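Local structure of branched-chain alpha-ketoacid decarboxylase (Lactococcus lactis, 2VBF) at residues Y280-L284 / S310-H316; E286-F292 / Y358-I363; Q391-V397 / K413-I419; S325-D329 / F341-V346; L106-Y110 / H150-A155. The protein probably decarboxylates branched-chain and aromatic alpha-keto acids to aldehydes, using thiamine diphosphate and a magnesium ion as cofactors. One frame throughout, in Å; residues are numbered along the deposited sequence. Where two conformers were deposited one is given.

Contact 1: residues Y280-L284 / S310-H316; sequences YNGKL and STGAFTH
Lys283 and Thr315 meet through both backbone and side chain. Thr315 carries OG1 between its backbone N and carbonyl carbon (chi1 56°), which turns the hydroxyl to the N-H of Lys283; the Lys283 N to Thr315 OG1 bond is 2.8 Å long and nearly straight at 170°. The methyl is left to the aliphatic part of the lysine, with Thr315 CG2 3.7 Å from Lys283 CD, and beyond CG the lysine runs on extended toward its exposed end. Asn281 turns its CG away from its backbone N, bringing OD1 to Gly312 N at 2.8 Å, a weak bond because the N-H is bent to 129°. These are two loops of the central domain, one following strand 276-279 and the other leading toward strand 323-326. Thr311 OG1 closes an ST motif by accepting from Phe314 N, and Thr307 gives it a second tie through its carbonyl. Two glycines let the loops come this near: a CB on Gly282 would run into Thr311 O, and one on Gly312 into Asn281 O. Tyr280 crosses His316 at about a right angle, its OH 3.3 Å from His316 CA and hydrogen-bonded to Glu294 and to the backbone N of His317.

Contact 2: residues E286-F292 / Y358-I363; sequences EISLKNF and YEGQYI
Ile363 and Phe292 carry the apolar part of this contact, and no hydrogen bond crosses it. Ile363 spreads two branches along the start of helix 287-295: CD1 lies 3.4 Å from Ser288 OG and 3.8 Å from Leu289 CB, while CG2 lies 3.8 Å from Phe292 CD1. Its CG1 sits between backbone N and carbonyl carbon (chi1 62°), which sends CD1 toward the start of the helix and leaves CG2 for the phenylalanine. Polar atoms meet the ring of Phe292 at its edge, near its plane: Gln361 O is 3.4 Å from CE1 of Phe292, and Tyr358 OH lies beside CZ. A leucine in place of Phe292 would probably leave Gln361 O and Tyr358 OH without their aromatic neighbour and open a gap beside Ile363 CG2. The hydrogen bonds stay within each segment. Tyr358 OH donates to Gln361 O at 2.6 Å, in the carbonyl plane on a lone pair, tying the tyrosine ring back to its own segment. Glu286 OE1 takes the Ser288 hydroxyl on its syn lone pair and Leu289 N from above the carboxylate plane, and OE2 accepts from Ser288 N. The loop lies along a helix of the central domain whose start carries a glutamate N-cap.

Contact 3: residues Q391-V397 / K413-I419; sequences QSNETIV and KSNSRFI
Asn393 and Asn415 both turn CG away from the backbone N (chi1 -163° and -165°), and their amides lie side by side, pointing the same way with planes 19° apart. A water donates to Asn393 OD1 and to the backbone O of Asn415. Ser416 instead places its hydroxyl beside its backbone N, where OG accepts from Glu394 N at 3.2 Å and donates weakly to Gln391 O. Asn393 N adds a bond to Ser414 O in the type II turn from Lys413 to Ser416. Beyond the turn the strands pair in parallel. Arg417 N donates to Glu394 O, Ile396 N to Arg417 O and Ile419 N to Ile396 O, each at 2.8 Å. On one face of the sheet CG2 of Ile396 touches CE1 of Phe418 at 3.9 Å; on the other, Val397 CG1 rests 4.0 Å from Ile419 CB. That second face also holds Thr395 and Arg417, bridged by a water 2.8 Å from both Thr395 OG1 and Arg417 NH2; Ser444 OG is hydrogen-bonded to Thr395 OG1, and Asp441 forms a salt bridge with the arginine. Strands 394-398 and 417-419, joined through helix 402-407, make a parallel beta-alpha-beta unit at one border of the sheet in the C-terminal cofactor-binding domain.

Contact 4: residues S325-D329 / F341-V346; sequences SLNID and FDFRAV
The end of strand 323-326 in the central domain packs here against the first turn of helix 343-348, with Phe343 and Leu326 at the middle. Phe343 holds its CG anti to the backbone N (chi1 175°), which lays the ring along the backbone just past the strand: CE1 of Phe343 stands 3.5 Å from Leu326 O, and CD1 is 3.7 Å from Asn327 C. Ile328 adds its CG1 at 4.1 Å from Phe343 CD2, the two side chains crossing at a slant. Leu326 points its CD1 methyl at the helix and meets Val346 CG1 at 3.6 Å, roughly at right angles; it also touches Ile217 of helix 212-227. Phe341, just ahead of the helix, brings CZ to 3.3 Å from Asn327 O. The amide of Asn327 turns elsewhere, to Val304 O and Glu238. No direct hydrogen bond links the segments, but a water does: it donates to Ile328 O at 2.9 Å and accepts from Phe343 N at 3.0 Å, thereby serving an N-H of the first helical turn. Asp342 serves another, OD2 accepting from Ala345 N on the anti side of the carboxylate. What results is an aspartate-capped helix whose first turn packs, through Phe343 and Val346, against the C-terminal end of strand 323-326 in an alpha/beta domain, just before the antiparallel strands 331-333 and 336-338.

Contact 5: residues L106-Y110 / H150-A155; sequences LAGSY and HEPVTA
Helix 97-111 passes the short 3-10 turn at Glu151 and Pro152 with Ala107 and Val153 nearest, their CA atoms 5.1 Å apart. The helix belongs to the N-terminal cofactor-binding domain, and the turn leads into strand 156-159 at the border of that domain's parallel sheet. Val153 puts CG1 at 3.7 Å from Ala107 CB. Tyr110 swings its ring out with CG anti to the backbone N (chi1 -168°), over the turn: Val153 CA sits above one face in a CH-pi contact, 4.2 Å from the centroid of the Tyr110 ring. Pro152 O lies over the same face, offset toward the rim. Val153 O, 3.4 Å from Tyr110 CD1, is buried with no partner in the model. With an alanine at Tyr110, Val153 CA and Pro152 O would probably lose the ring they lie against, leaving a gap. Leu106 crosses His150 at about a right angle, its CD2 3.7 Å from His150 CD2 at the ring edge. Met149 of the second subunit packs on Pro152 and Val153. Thr154 OG1 donates to His150 O at 2.7 Å from above the carbonyl plane, Val153 N reaches the same oxygen from the opposite face, and Thr154 CG2 touches Leu106 CD2 at 3.5 Å.

Contacts 1, 2 and 4 all belong to the central region; contact 1, like contact 5, is buried, whereas contacts 2, 3 and 4 are only partly so. Contacts 1 and 2 touch through Tyr280 against Leu289 and Gly282 against Lys290, the loop of one running into the helix of the other. Only contact 3 is strand pairing, with regular backbone bonds; contact 1 relies on a few polar bonds between loops, while contacts 2, 4 and 5 lack a direct hydrogen bond and depend on packing. Contacts 3 and 5 serve the two cofactor-binding domains, and the second subunit packs on four residues of contact 5 but near contact 1 reaches only Phe314, which does not touch the other segment.

Contact 1: residues Y280-L284 / S310-H316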
# COMPACT_ATOMS: atom_id res chain seq x y z
N TYR A 280 19.90 -25.89 1.91
CA TYR A 280 19.22 -26.80 2.81
C TYR A 280 17.78 -26.34 2.97
O TYR A 280 17.54 -25.21 3.39
CB TYR A 280 19.91 -26.82 4.17
CG TYR A 280 19.31 -27.80 5.15
CD1 TYR A 280 19.28 -29.17 4.88
CD2 TYR A 280 18.78 -27.36 6.35
CE1 TYR A 280 18.74 -30.07 5.79
CE2 TYR A 280 18.24 -28.26 7.27
CZ TYR A 280 18.22 -29.61 6.98
OH TYR A 280 17.68 -30.50 7.89
N ASN A 281 16.83 -27.21 2.64
CA ASN A 281 15.41 -26.90 2.78
C ASN A 281 14.66 -28.09 3.37
O ASN A 281 13.72 -28.60 2.77
CB ASN A 281 14.85 -26.48 1.42
CG ASN A 281 13.48 -25.80 1.51
OD1 ASN A 281 13.04 -25.35 2.57
ND2 ASN A 281 12.80 -25.72 0.37
N GLY A 282 15.09 -28.51 4.55
CA GLY A 282 14.49 -29.64 5.25
C GLY A 282 14.41 -30.88 4.37
O GLY A 282 15.33 -31.18 3.61
N LYS A 283 13.28 -31.58 4.45
CA LYS A 283 13.13 -32.84 3.71
C LYS A 283 13.10 -32.65 2.19
O LYS A 283 13.30 -33.62 1.46
CB LYS A 283 11.89 -33.62 4.18
CG LYS A 283 10.57 -33.18 3.58
CD LYS A 283 9.41 -33.98 4.15
CE LYS A 283 8.10 -33.66 3.44
NZ LYS A 283 6.98 -34.49 3.98
N LEU A 284 12.88 -31.42 1.72
CA LEU A 284 12.89 -31.11 0.29
C LEU A 284 14.30 -30.83 -0.27
O LEU A 284 14.45 -30.52 -1.45
CB LEU A 284 11.99 -29.91 -0.00
CG LEU A 284 10.52 -30.04 0.43
CD1 LEU A 284 9.74 -28.80 -0.01
CD2 LEU A 284 9.88 -31.29 -0.13
N SER A 310 11.54 -21.91 4.33
CA SER A 310 12.99 -22.13 4.28
C SER A 310 13.42 -23.43 4.98
O SER A 310 14.63 -23.71 5.08
CB SER A 310 13.73 -20.94 4.89
OG SER A 310 13.35 -20.71 6.23
N THR A 311 12.46 -24.22 5.45
CA THR A 311 12.75 -25.50 6.11
C THR A 311 11.89 -26.67 5.59
O THR A 311 11.76 -27.69 6.27
CB THR A 311 12.60 -25.40 7.66
OG1 THR A 311 11.25 -25.08 8.01
CG2 THR A 311 13.56 -24.36 8.22
N GLY A 312 11.33 -26.52 4.39
CA GLY A 312 10.43 -27.54 3.84
C GLY A 312 9.26 -27.80 4.77
O GLY A 312 8.92 -28.97 5.04
N ALA A 313 8.68 -26.72 5.30
CA ALA A 313 7.60 -26.75 6.30
C ALA A 313 8.01 -27.44 7.60
O ALA A 313 7.33 -28.34 8.11
CB ALA A 313 6.32 -27.39 5.71
N PHE A 314 9.15 -26.99 8.13
CA PHE A 314 9.67 -27.41 9.42
C PHE A 314 10.03 -28.90 9.45
O PHE A 314 9.84 -29.57 10.46
CB PHE A 314 8.67 -27.08 10.53
CG PHE A 314 8.22 -25.63 10.54
CD1 PHE A 314 9.13 -24.62 10.83
CD2 PHE A 314 6.91 -25.28 10.28
CE1 PHE A 314 8.72 -23.29 10.87
CE2 PHE A 314 6.50 -23.95 10.31
CZ PHE A 314 7.42 -22.95 10.60
N THR A 315 10.58 -29.40 8.34
CA THR A 315 11.04 -30.80 8.26
C THR A 315 12.57 -30.92 8.35
O THR A 315 13.14 -31.93 7.94
CB THR A 315 10.55 -31.47 6.95
OG1 THR A 315 10.96 -30.71 5.82
CG2 THR A 315 9.01 -31.59 6.95
N HIS A 316 13.22 -29.88 8.86
CA HIS A 316 14.65 -29.87 9.14
C HIS A 316 15.00 -30.77 10.33
O HIS A 316 14.15 -31.07 11.18
CB HIS A 316 15.13 -28.44 9.43
CG HIS A 316 14.42 -27.78 10.57
ND1 HIS A 316 13.08 -27.44 10.52
CD2 HIS A 316 14.86 -27.39 11.79
CE1 HIS A 316 12.73 -26.88 11.66
NE2 HIS A 316 13.78 -26.84 12.45
O HOH W 1 15.74 -23.28 2.58

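Contact 2: residues E286-F292 / Y358-I363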
# COMPACT_ATOMS: atom_id res chain seq x y z
N GLU A 286 18.06 -31.62 -1.68
CA GLU A 286 18.73 -32.67 -2.44
C GLU A 286 19.27 -33.70 -1.43
O GLU A 286 19.76 -33.32 -0.36
CB GLU A 286 19.83 -32.07 -3.30
CG GLU A 286 20.48 -33.04 -4.27
CD GLU A 286 21.65 -33.80 -3.67
OE1 GLU A 286 22.49 -33.15 -2.99
OE2 GLU A 286 21.73 -35.03 -3.88
N ILE A 287 19.15 -34.98 -1.76
CA ILE A 287 19.42 -36.07 -0.81
C ILE A 287 20.86 -36.07 -0.23
O ILE A 287 21.04 -36.16 0.99
CB ILE A 287 19.03 -37.46 -1.40
CG1 ILE A 287 19.08 -38.56 -0.34
CG2 ILE A 287 19.87 -37.81 -2.62
CD1 ILE A 287 18.04 -38.40 0.72
N SER A 288 21.88 -35.94 -1.08
CA SER A 288 23.26 -35.91 -0.55
C SER A 288 23.49 -34.72 0.38
O SER A 288 24.16 -34.86 1.39
CB SER A 288 24.31 -35.96 -1.66
OG SER A 288 24.40 -34.74 -2.37
N LEU A 289 22.94 -33.55 0.03
CA LEU A 289 23.03 -32.37 0.89
C LEU A 289 22.35 -32.59 2.24
O LEU A 289 22.93 -32.34 3.30
CB LEU A 289 22.43 -31.15 0.18
CG LEU A 289 22.63 -29.81 0.89
CD1 LEU A 289 22.65 -28.65 -0.10
CD2 LEU A 289 21.55 -29.60 1.93
N LYS A 290 21.11 -33.06 2.19
CA LYS A 290 20.34 -33.41 3.38
C LYS A 290 21.11 -34.34 4.31
O LYS A 290 21.27 -34.07 5.48
CB LYS A 290 19.04 -34.09 2.95
CG LYS A 290 18.04 -34.22 4.06
CD LYS A 290 16.66 -34.48 3.49
CE LYS A 290 16.31 -35.95 3.37
NZ LYS A 290 17.47 -36.86 3.25
N ASN A 291 21.62 -35.43 3.75
CA ASN A 291 22.38 -36.39 4.54
C ASN A 291 23.64 -35.80 5.18
O ASN A 291 23.97 -36.14 6.32
CB ASN A 291 22.77 -37.58 3.67
CG ASN A 291 21.58 -38.42 3.25
OD1 ASN A 291 20.49 -38.35 3.84
ND2 ASN A 291 21.78 -39.24 2.22
N PHE A 292 24.33 -34.92 4.45
CA PHE A 292 25.56 -34.31 4.92
C PHE A 292 25.25 -33.40 6.11
O PHE A 292 25.83 -33.55 7.20
CB PHE A 292 26.23 -33.51 3.79
CG PHE A 292 27.66 -33.11 4.10
CD1 PHE A 292 28.72 -33.78 3.51
CD2 PHE A 292 27.93 -32.07 4.98
CE1 PHE A 292 30.03 -33.43 3.79
CE2 PHE A 292 29.25 -31.72 5.28
CZ PHE A 292 30.30 -32.40 4.68
N TYR A 358 39.39 -28.00 7.10
CA TYR A 358 38.61 -29.19 6.80
C TYR A 358 39.33 -30.03 5.74
O TYR A 358 39.69 -29.51 4.69
CB TYR A 358 37.22 -28.81 6.30
CG TYR A 358 36.35 -30.00 5.97
CD1 TYR A 358 35.89 -30.86 6.96
CD2 TYR A 358 35.98 -30.26 4.66
CE1 TYR A 358 35.09 -31.95 6.65
CE2 TYR A 358 35.18 -31.34 4.34
CZ TYR A 358 34.74 -32.18 5.34
OH TYR A 358 33.94 -33.24 4.98
N GLU A 359 39.51 -31.32 6.02
CA GLU A 359 40.25 -32.22 5.13
C GLU A 359 39.38 -33.34 4.52
O GLU A 359 39.90 -34.24 3.87
CB GLU A 359 41.42 -32.85 5.90
CG GLU A 359 42.43 -31.84 6.43
CD GLU A 359 43.53 -32.49 7.25
OE1 GLU A 359 43.27 -32.91 8.40
OE2 GLU A 359 44.67 -32.58 6.74
N GLY A 360 38.07 -33.28 4.73
CA GLY A 360 37.16 -34.28 4.22
C GLY A 360 36.62 -33.89 2.87
O GLY A 360 37.12 -32.99 2.21
N GLN A 361 35.57 -34.59 2.47
CA GLN A 361 34.93 -34.40 1.19
C GLN A 361 33.66 -33.58 1.37
O GLN A 361 33.21 -33.36 2.50
CB GLN A 361 34.58 -35.75 0.56
CG GLN A 361 35.80 -36.61 0.22
CD GLN A 361 36.75 -35.91 -0.73
OE1 GLN A 361 37.89 -35.60 -0.36
NE2 GLN A 361 36.29 -35.64 -1.95
N TYR A 362 33.11 -33.13 0.26
CA TYR A 362 31.83 -32.43 0.26
C TYR A 362 30.82 -33.40 -0.35
O TYR A 362 30.80 -34.57 0.04
CB TYR A 362 31.97 -31.11 -0.51
CG TYR A 362 33.12 -30.27 0.01
CD1 TYR A 362 33.13 -29.81 1.33
CD2 TYR A 362 34.20 -29.94 -0.80
CE1 TYR A 362 34.18 -29.05 1.82
CE2 TYR A 362 35.25 -29.17 -0.32
CZ TYR A 362 35.24 -28.73 0.99
OH TYR A 362 36.28 -27.97 1.46
N ILE A 363 29.97 -32.93 -1.25
CA ILE A 363 29.06 -33.80 -1.97
C ILE A 363 29.28 -33.61 -3.45
O ILE A 363 29.76 -32.56 -3.88
CB ILE A 363 27.59 -33.50 -1.57
CG1 ILE A 363 27.19 -32.07 -1.95
CG2 ILE A 363 27.38 -33.73 -0.08
CD1 ILE A 363 25.75 -31.74 -1.58

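Contact 3: residues Q391-V397 / K413-I419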
# COMPACT_ATOMS: atom_id res chain seq x y z
N GLN A 391 25.53 -15.45 -15.19
CA GLN A 391 26.96 -15.17 -15.17
C GLN A 391 27.43 -14.72 -13.78
O GLN A 391 26.63 -14.51 -12.86
CB GLN A 391 27.26 -14.05 -16.18
CG GLN A 391 26.92 -14.42 -17.62
CD GLN A 391 27.03 -13.25 -18.60
OE1 GLN A 391 27.44 -12.15 -18.24
NE2 GLN A 391 26.67 -13.51 -19.86
N SER A 392 28.74 -14.59 -13.64
CA SER A 392 29.33 -13.96 -12.46
C SER A 392 28.93 -12.48 -12.36
O SER A 392 28.55 -11.86 -13.37
CB SER A 392 30.85 -14.07 -12.51
OG SER A 392 31.36 -13.41 -13.66
N ASN A 393 29.03 -11.92 -11.16
CA ASN A 393 28.69 -10.52 -10.88
C ASN A 393 27.27 -10.15 -11.33
O ASN A 393 27.05 -9.09 -11.91
CB ASN A 393 29.72 -9.56 -11.50
CG ASN A 393 29.65 -8.13 -10.90
OD1 ASN A 393 29.33 -7.92 -9.72
ND2 ASN A 393 29.98 -7.14 -11.73
N GLU A 394 26.32 -11.04 -11.09
CA GLU A 394 24.89 -10.75 -11.31
C GLU A 394 24.12 -10.86 -10.01
O GLU A 394 24.58 -11.51 -9.08
CB GLU A 394 24.27 -11.72 -12.31
CG GLU A 394 24.78 -11.58 -13.71
CD GLU A 394 24.11 -12.55 -14.68
OE1 GLU A 394 23.70 -13.66 -14.28
OE2 GLU A 394 24.01 -12.20 -15.85
N THR A 395 22.96 -10.23 -9.98
CA THR A 395 22.03 -10.37 -8.86
C THR A 395 20.73 -10.95 -9.42
O THR A 395 20.13 -10.37 -10.34
CB THR A 395 21.79 -9.02 -8.13
OG1 THR A 395 23.04 -8.53 -7.61
CG2 THR A 395 20.81 -9.20 -6.97
N ILE A 396 20.33 -12.10 -8.88
CA ILE A 396 19.05 -12.74 -9.23
C ILE A 396 18.01 -12.34 -8.20
O ILE A 396 18.22 -12.50 -7.00
CB ILE A 396 19.17 -14.28 -9.31
CG1 ILE A 396 20.00 -14.70 -10.54
CG2 ILE A 396 17.78 -14.91 -9.38
CD1 ILE A 396 20.00 -16.21 -10.81
N VAL A 397 16.89 -11.81 -8.67
CA VAL A 397 15.79 -11.41 -7.79
C VAL A 397 14.58 -12.24 -8.18
O VAL A 397 14.23 -12.31 -9.37
CB VAL A 397 15.49 -9.89 -7.90
CG1 VAL A 397 14.47 -9.46 -6.83
CG2 VAL A 397 16.76 -9.04 -7.82
N LYS A 413 26.99 -18.16 -9.62
CA LYS A 413 28.39 -18.06 -9.97
C LYS A 413 29.11 -17.07 -9.06
O LYS A 413 28.51 -16.46 -8.17
CB LYS A 413 28.53 -17.70 -11.45
CG LYS A 413 27.85 -18.75 -12.32
CD LYS A 413 28.28 -18.73 -13.75
CE LYS A 413 27.74 -19.96 -14.49
NZ LYS A 413 26.27 -20.18 -14.31
N SER A 414 30.41 -16.94 -9.28
CA SER A 414 31.22 -16.10 -8.42
C SER A 414 30.72 -14.65 -8.36
O SER A 414 30.31 -14.09 -9.38
CB SER A 414 32.66 -16.14 -8.93
OG SER A 414 32.69 -15.66 -10.26
N ASN A 415 30.78 -14.07 -7.16
CA ASN A 415 30.36 -12.69 -6.88
C ASN A 415 28.91 -12.37 -7.28
O ASN A 415 28.54 -11.22 -7.50
CB ASN A 415 31.32 -11.68 -7.53
CG ASN A 415 31.15 -10.28 -6.98
OD1 ASN A 415 31.10 -10.07 -5.77
ND2 ASN A 415 31.05 -9.32 -7.88
N SER A 416 28.09 -13.41 -7.35
CA SER A 416 26.68 -13.23 -7.66
C SER A 416 25.84 -13.27 -6.39
O SER A 416 26.20 -13.91 -5.39
CB SER A 416 26.22 -14.27 -8.67
OG SER A 416 26.75 -13.96 -9.95
N ARG A 417 24.71 -12.58 -6.45
CA ARG A 417 23.83 -12.45 -5.30
C ARG A 417 22.40 -12.81 -5.64
O ARG A 417 22.05 -12.99 -6.81
CB ARG A 417 23.93 -11.04 -4.76
CG ARG A 417 25.34 -10.77 -4.28
CD ARG A 417 25.41 -9.55 -3.43
NE ARG A 417 25.37 -8.31 -4.21
CZ ARG A 417 26.38 -7.83 -4.93
NH1 ARG A 417 27.52 -8.50 -5.04
NH2 ARG A 417 26.24 -6.67 -5.58
N PHE A 418 21.60 -12.94 -4.59
CA PHE A 418 20.20 -13.33 -4.70
C PHE A 418 19.39 -12.44 -3.77
O PHE A 418 19.83 -12.11 -2.65
CB PHE A 418 20.06 -14.79 -4.29
CG PHE A 418 18.71 -15.39 -4.55
CD1 PHE A 418 18.45 -16.06 -5.73
CD2 PHE A 418 17.71 -15.31 -3.58
CE1 PHE A 418 17.20 -16.64 -5.96
CE2 PHE A 418 16.47 -15.89 -3.81
CZ PHE A 418 16.22 -16.55 -5.00
N ILE A 419 18.21 -12.03 -4.23
CA ILE A 419 17.23 -11.37 -3.40
C ILE A 419 15.89 -12.13 -3.53
O ILE A 419 15.35 -12.29 -4.62
CB ILE A 419 17.05 -9.91 -3.77
CG1 ILE A 419 18.32 -9.12 -3.43
CG2 ILE A 419 15.81 -9.35 -3.03
CD1 ILE A 419 18.26 -7.63 -3.83
O HOH W 2 27.27 -8.98 -8.12
O HOH W 3 23.44 -6.37 -5.88

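Contact 4: residues S325-D329 / F341-V346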
# COMPACT_ATOMS: atom_id res chain seq x y z
N SER A 325 24.76 -21.57 17.58
CA SER A 325 24.06 -20.63 16.71
C SER A 325 24.30 -19.21 17.22
O SER A 325 24.30 -18.97 18.43
CB SER A 325 22.56 -20.95 16.62
OG SER A 325 21.88 -20.72 17.84
N LEU A 326 24.56 -18.31 16.28
CA LEU A 326 24.73 -16.90 16.56
C LEU A 326 23.70 -16.12 15.74
O LEU A 326 23.59 -16.30 14.52
CB LEU A 326 26.14 -16.45 16.17
CG LEU A 326 27.28 -17.19 16.88
CD1 LEU A 326 28.62 -16.71 16.33
CD2 LEU A 326 27.19 -17.00 18.38
N ASN A 327 22.94 -15.28 16.43
CA ASN A 327 21.96 -14.39 15.82
C ASN A 327 22.17 -13.00 16.39
O ASN A 327 22.83 -12.85 17.41
CB ASN A 327 20.53 -14.87 16.11
CG ASN A 327 20.12 -16.05 15.26
OD1 ASN A 327 20.24 -17.21 15.66
ND2 ASN A 327 19.64 -15.75 14.06
N ILE A 328 21.57 -12.00 15.74
CA ILE A 328 21.63 -10.62 16.25
C ILE A 328 21.15 -10.55 17.70
O ILE A 328 21.79 -9.92 18.54
CB ILE A 328 20.80 -9.65 15.37
CG1 ILE A 328 21.38 -9.59 13.96
CG2 ILE A 328 20.77 -8.25 16.00
CD1 ILE A 328 20.47 -8.95 12.92
N ASP A 329 20.05 -11.24 18.01
CA ASP A 329 19.39 -11.08 19.32
C ASP A 329 19.92 -12.02 20.39
O ASP A 329 19.81 -11.73 21.59
CB ASP A 329 17.87 -11.28 19.19
CG ASP A 329 17.17 -10.10 18.55
OD1 ASP A 329 17.82 -9.05 18.33
OD2 ASP A 329 15.97 -10.24 18.25
N PHE A 341 26.51 -10.34 23.81
CA PHE A 341 27.53 -10.31 22.77
C PHE A 341 27.03 -9.53 21.55
O PHE A 341 25.82 -9.41 21.34
CB PHE A 341 27.88 -11.73 22.33
CG PHE A 341 26.83 -12.37 21.48
CD1 PHE A 341 26.92 -12.33 20.10
CD2 PHE A 341 25.72 -12.95 22.07
CE1 PHE A 341 25.93 -12.89 19.31
CE2 PHE A 341 24.73 -13.50 21.29
CZ PHE A 341 24.84 -13.47 19.91
N ASP A 342 27.97 -9.03 20.75
CA ASP A 342 27.66 -8.41 19.46
C ASP A 342 27.90 -9.39 18.31
O ASP A 342 29.02 -9.85 18.09
CB ASP A 342 28.49 -7.15 19.24
CG ASP A 342 28.12 -6.42 17.96
OD1 ASP A 342 27.05 -5.77 17.93
OD2 ASP A 342 28.89 -6.50 16.99
N PHE A 343 26.83 -9.69 17.58
CA PHE A 343 26.87 -10.58 16.41
C PHE A 343 27.94 -10.19 15.38
O PHE A 343 28.73 -11.02 14.94
CB PHE A 343 25.47 -10.58 15.79
CG PHE A 343 25.36 -11.35 14.51
CD1 PHE A 343 25.31 -12.73 14.52
CD2 PHE A 343 25.25 -10.68 13.29
CE1 PHE A 343 25.20 -13.44 13.33
CE2 PHE A 343 25.14 -11.39 12.11
CZ PHE A 343 25.11 -12.77 12.13
N ARG A 344 27.94 -8.92 14.97
CA ARG A 344 28.90 -8.44 13.98
C ARG A 344 30.33 -8.67 14.46
O ARG A 344 31.18 -9.18 13.71
CB ARG A 344 28.67 -6.95 13.71
CG ARG A 344 29.63 -6.28 12.74
CD ARG A 344 29.65 -4.78 12.99
NE ARG A 344 30.56 -4.05 12.11
CZ ARG A 344 30.76 -2.73 12.16
NH1 ARG A 344 30.10 -1.98 13.05
NH2 ARG A 344 31.61 -2.16 11.32
N ALA A 345 30.58 -8.28 15.71
CA ALA A 345 31.90 -8.45 16.34
C ALA A 345 32.37 -9.90 16.29
O ALA A 345 33.50 -10.18 15.90
CB ALA A 345 31.86 -7.95 17.79
N VAL A 346 31.48 -10.82 16.65
CA VAL A 346 31.87 -12.22 16.70
C VAL A 346 32.14 -12.76 15.29
O VAL A 346 33.17 -13.38 15.05
CB VAL A 346 30.84 -13.08 17.47
CG1 VAL A 346 31.23 -14.55 17.42
CG2 VAL A 346 30.74 -12.61 18.92
O HOH W 4 24.24 -8.37 18.16
O HOH W 5 22.80 -10.04 21.18

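Contact 5: residues L106-Y110 / H150-A155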
# COMPACT_ATOMS: atom_id res chain seq x y z
N LEU A 106 7.88 -1.47 5.16
CA LEU A 106 8.69 -1.34 6.36
C LEU A 106 8.58 -2.58 7.25
O LEU A 106 9.57 -2.98 7.87
CB LEU A 106 8.34 -0.06 7.14
CG LEU A 106 9.51 0.55 7.92
CD1 LEU A 106 10.49 1.25 6.96
CD2 LEU A 106 8.98 1.52 9.00
N ALA A 107 7.39 -3.17 7.32
CA ALA A 107 7.20 -4.42 8.06
C ALA A 107 8.07 -5.54 7.48
O ALA A 107 8.69 -6.30 8.23
CB ALA A 107 5.71 -4.82 8.02
N GLY A 108 8.15 -5.63 6.16
CA GLY A 108 9.05 -6.62 5.52
C GLY A 108 10.52 -6.38 5.82
O GLY A 108 11.30 -7.33 6.00
N SER A 109 10.91 -5.12 5.85
CA SER A 109 12.26 -4.75 6.22
C SER A 109 12.52 -5.12 7.69
O SER A 109 13.63 -5.51 8.04
CB SER A 109 12.50 -3.26 5.97
OG SER A 109 12.40 -2.96 4.59
N TYR A 110 11.51 -5.01 8.54
CA TYR A 110 11.66 -5.44 9.94
C TYR A 110 11.77 -6.97 10.03
O TYR A 110 12.67 -7.51 10.70
CB TYR A 110 10.50 -4.92 10.81
CG TYR A 110 10.79 -5.11 12.28
CD1 TYR A 110 11.44 -4.13 13.00
CD2 TYR A 110 10.45 -6.29 12.94
CE1 TYR A 110 11.75 -4.30 14.35
CE2 TYR A 110 10.74 -6.47 14.29
CZ TYR A 110 11.39 -5.47 14.98
OH TYR A 110 11.67 -5.66 16.32
N HIS A 150 3.60 2.28 14.07
CA HIS A 150 4.86 1.72 13.60
C HIS A 150 5.69 1.00 14.68
O HIS A 150 6.76 0.47 14.39
CB HIS A 150 5.71 2.83 12.98
CG HIS A 150 5.28 3.22 11.60
ND1 HIS A 150 4.21 4.06 11.36
CD2 HIS A 150 5.77 2.88 10.38
CE1 HIS A 150 4.07 4.22 10.06
NE2 HIS A 150 4.99 3.51 9.44
N GLU A 151 5.22 1.02 15.93
CA GLU A 151 6.00 0.44 17.02
C GLU A 151 6.43 -1.01 16.76
O GLU A 151 7.61 -1.33 16.92
CB GLU A 151 5.27 0.60 18.36
CG GLU A 151 5.34 2.04 18.87
CD GLU A 151 4.52 2.31 20.12
OE1 GLU A 151 3.97 1.35 20.74
OE2 GLU A 151 4.42 3.50 20.49
N PRO A 152 5.50 -1.89 16.32
CA PRO A 152 5.92 -3.28 16.13
C PRO A 152 6.86 -3.58 14.96
O PRO A 152 7.39 -4.69 14.90
CB PRO A 152 4.58 -4.01 15.89
CG PRO A 152 3.54 -3.07 16.47
CD PRO A 152 4.05 -1.73 16.08
N VAL A 153 7.05 -2.62 14.05
CA VAL A 153 7.82 -2.84 12.84
C VAL A 153 9.01 -1.86 12.72
O VAL A 153 9.57 -1.67 11.64
CB VAL A 153 6.90 -2.79 11.58
CG1 VAL A 153 5.89 -3.93 11.61
CG2 VAL A 153 6.19 -1.43 11.47
N THR A 154 9.41 -1.27 13.84
CA THR A 154 10.59 -0.42 13.86
C THR A 154 11.44 -0.69 15.11
O THR A 154 10.91 -0.98 16.17
CB THR A 154 10.20 1.10 13.84
OG1 THR A 154 9.24 1.35 14.87
CG2 THR A 154 9.62 1.54 12.46
N ALA A 155 12.76 -0.62 14.96
CA ALA A 155 13.67 -0.77 16.09
C ALA A 155 13.71 0.48 16.95
O ALA A 155 14.00 0.42 18.15
CB ALA A 155 15.04 -1.10 15.61